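Local coordinates for IAA acetyltransferase (Bacillus cereus ATCC 14579, PDB 1Y9K), which probably transfers an acetyl group from acetyl-CoA to an amine substrate, at residues Met65-Ala70 with Lys81-Ala86. Residues are numbered along the deposited sequence; the frame is centred on the assembly and turned at random.
Sequences MNIAVA and KLLRHA
Ile67 reaches from strand 61-69 toward helix 78-92 and lies alongside Leu82, the two side chains side by side but pointing opposite ways. With CG1 anti to the backbone N (chi1 179°) and the chain extended beyond it, CD1 of Ile67 is carried to the helix surface, where it lies 3.8 Å from CB of Leu82. The same methyl also meets Leu83: CD1 of Ile67 and CD1 of Leu83 are 3.7 Å apart, and the Leu83 side chain lies roughly perpendicular to that of Ile67. One methyl thus touches two consecutive helix residues.

Leu82 answers from the other direction. Its CG stands anti to the carbonyl carbon, and the CD1 branch reaches between the side chains of Ile67 and Val69, 4.0 Å from CG2 of Val69 and 3.8 Å from the carbonyl O of Ala68, a van der Waals contact only. Val69, like Ile67, points its CB at the helix, whereas that of Ala68 points away, toward Ala23 of helix 17-23. Tyr113 of helix 107-115 touches both Ile67 and Leu83, and Tyr52 of strand 48-56 packs on Leu82.

The axes of strand 65-69 and helix 81-86 run roughly antiparallel, at 147°, and approach to 9.9 Å, in a beta-alpha-beta unit completed by strand 97-103. Gln74, bonded through NE2 to Val69 O, begins a Q-x-x-G-x-G sequence entering the helix, consistent with the GNAT motif that binds the acetyl-CoA pyrophosphate in relatives. The touching side chains are all aliphatic and the contact is mostly buried, which implies that dispersion and the hydrophobic effect hold helix and sheet here, through packing of methyl and methylene groups.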
loop_
_atom_site.group_PDB
_atom_site.type_symbol
_atom_site.label_atom_id
_atom_site.label_comp_id
_atom_site.label_asym_id
_atom_site.label_seq_id
_atom_site.Cartn_x
_atom_site.Cartn_y
_atom_site.Cartn_z
HETATM N N MSE A 65 -0.386 3.252 3.243
HETATM C CA MSE A 65 0.860 2.983 3.977
HETATM C C MSE A 65 1.405 1.603 3.690
HETATM O O MSE A 65 2.593 1.326 3.895
HETATM C CB MSE A 65 0.648 3.128 5.486
HETATM C CG MSE A 65 0.311 4.547 5.960
HETATM SE SE MSE A 65 1.454 5.830 5.403
HETATM C CE MSE A 65 2.994 5.272 6.104
ATOM N N ASN A 66 0.519 0.732 3.238
ATOM C CA ASN A 66 0.844 -0.650 2.952
ATOM C C ASN A 66 -0.242 -1.173 2.047
ATOM O O ASN A 66 -1.424 -0.922 2.277
ATOM C CB ASN A 66 0.907 -1.474 4.249
ATOM C CG ASN A 66 1.557 -2.837 4.059
ATOM O OD1 ASN A 66 1.179 -3.601 3.168
ATOM N ND2 ASN A 66 2.512 -3.162 4.920
ATOM N N ILE A 67 0.171 -1.850 0.986
ATOM C CA ILE A 67 -0.740 -2.572 0.108
ATOM C C ILE A 67 -0.033 -3.871 -0.301
ATOM O O ILE A 67 1.138 -3.853 -0.669
ATOM C CB ILE A 67 -1.219 -1.707 -1.097
ATOM C CG1 ILE A 67 -2.162 -2.499 -2.004
ATOM C CG2 ILE A 67 -0.037 -1.110 -1.872
ATOM C CD1 ILE A 67 -3.092 -1.621 -2.822
ATOM N N ALA A 68 -0.733 -4.998 -0.184
ATOM C CA ALA A 68 -0.115 -6.306 -0.409
ATOM C C ALA A 68 -1.119 -7.287 -0.957
ATOM O O ALA A 68 -2.285 -7.275 -0.560
ATOM C CB ALA A 68 0.509 -6.859 0.893
ATOM N N VAL A 69 -0.639 -8.124 -1.874
ATOM C CA VAL A 69 -1.398 -9.205 -2.479
ATOM C C VAL A 69 -0.580 -10.485 -2.270
ATOM O O VAL A 69 0.655 -10.447 -2.315
ATOM C CB VAL A 69 -1.650 -8.934 -3.991
ATOM C CG1 VAL A 69 -2.301 -10.139 -4.683
ATOM C CG2 VAL A 69 -2.520 -7.679 -4.180
ATOM N N ALA A 70 -1.263 -11.600 -2.007
ATOM C CA ALA A 70 -0.611 -12.892 -1.843
ATOM C C ALA A 70 0.257 -13.172 -3.060
ATOM O O ALA A 70 -0.166 -12.919 -4.191
ATOM C CB ALA A 70 -1.650 -14.011 -1.632
ATOM N N LYS A 81 -7.838 -3.806 -8.005
ATOM C CA LYS A 81 -9.076 -3.784 -7.218
ATOM C C LYS A 81 -8.945 -3.120 -5.849
ATOM O O LYS A 81 -9.800 -2.319 -5.476
ATOM C CB LYS A 81 -9.638 -5.201 -7.068
ATOM C CG LYS A 81 -10.497 -5.640 -8.241
ATOM C CD LYS A 81 -10.467 -7.146 -8.450
ATOM C CE LYS A 81 -11.362 -7.545 -9.620
ATOM N NZ LYS A 81 -10.763 -8.656 -10.422
ATOM N N LEU A 82 -7.887 -3.452 -5.108
ATOM C CA LEU A 82 -7.626 -2.847 -3.798
ATOM C C LEU A 82 -7.408 -1.343 -3.910
ATOM O O LEU A 82 -7.804 -0.573 -3.026
ATOM C CB LEU A 82 -6.405 -3.489 -3.132
ATOM C CG LEU A 82 -6.536 -4.878 -2.495
ATOM C CD1 LEU A 82 -5.141 -5.452 -2.197
ATOM C CD2 LEU A 82 -7.421 -4.866 -1.236
ATOM N N LEU A 83 -6.776 -0.944 -5.012
ATOM C CA LEU A 83 -6.417 0.439 -5.276
ATOM C C LEU A 83 -7.664 1.262 -5.587
ATOM O O LEU A 83 -7.873 2.313 -4.977
ATOM C CB LEU A 83 -5.420 0.486 -6.436
ATOM C CG LEU A 83 -4.158 1.337 -6.358
ATOM C CD1 LEU A 83 -3.499 1.330 -4.972
ATOM C CD2 LEU A 83 -3.189 0.842 -7.415
ATOM N N ARG A 84 -8.482 0.786 -6.532
ATOM C CA ARG A 84 -9.811 1.351 -6.791
ATOM C C ARG A 84 -10.576 1.561 -5.477
ATOM O O ARG A 84 -11.137 2.637 -5.251
ATOM C CB ARG A 84 -10.640 0.448 -7.728
ATOM C CG ARG A 84 -10.163 0.366 -9.197
ATOM C CD ARG A 84 -11.297 -0.097 -10.153
ATOM N NE ARG A 84 -11.478 -1.560 -10.237
ATOM C CZ ARG A 84 -12.278 -2.290 -9.450
ATOM N NH1 ARG A 84 -12.367 -3.605 -9.630
ATOM N NH2 ARG A 84 -12.990 -1.725 -8.478
ATOM N N HIS A 85 -10.565 0.541 -4.612
ATOM C CA HIS A 85 -11.272 0.573 -3.321
ATOM C C HIS A 85 -10.695 1.599 -2.343
ATOM O O HIS A 85 -11.454 2.277 -1.640
ATOM C CB HIS A 85 -11.289 -0.818 -2.681
ATOM C CG HIS A 85 -12.258 -0.967 -1.544
ATOM N ND1 HIS A 85 -12.060 -0.386 -0.309
ATOM C CD2 HIS A 85 -13.409 -1.675 -1.442
ATOM C CE1 HIS A 85 -13.053 -0.714 0.498
ATOM N NE2 HIS A 85 -13.884 -1.498 -0.164
ATOM N N ALA A 86 -9.365 1.704 -2.294
ATOM C CA ALA A 86 -8.699 2.738 -1.498
ATOM C C ALA A 86 -9.125 4.150 -1.920
ATOM O O ALA A 86 -9.443 4.985 -1.061
ATOM C CB ALA A 86 -7.184 2.583 -1.567
#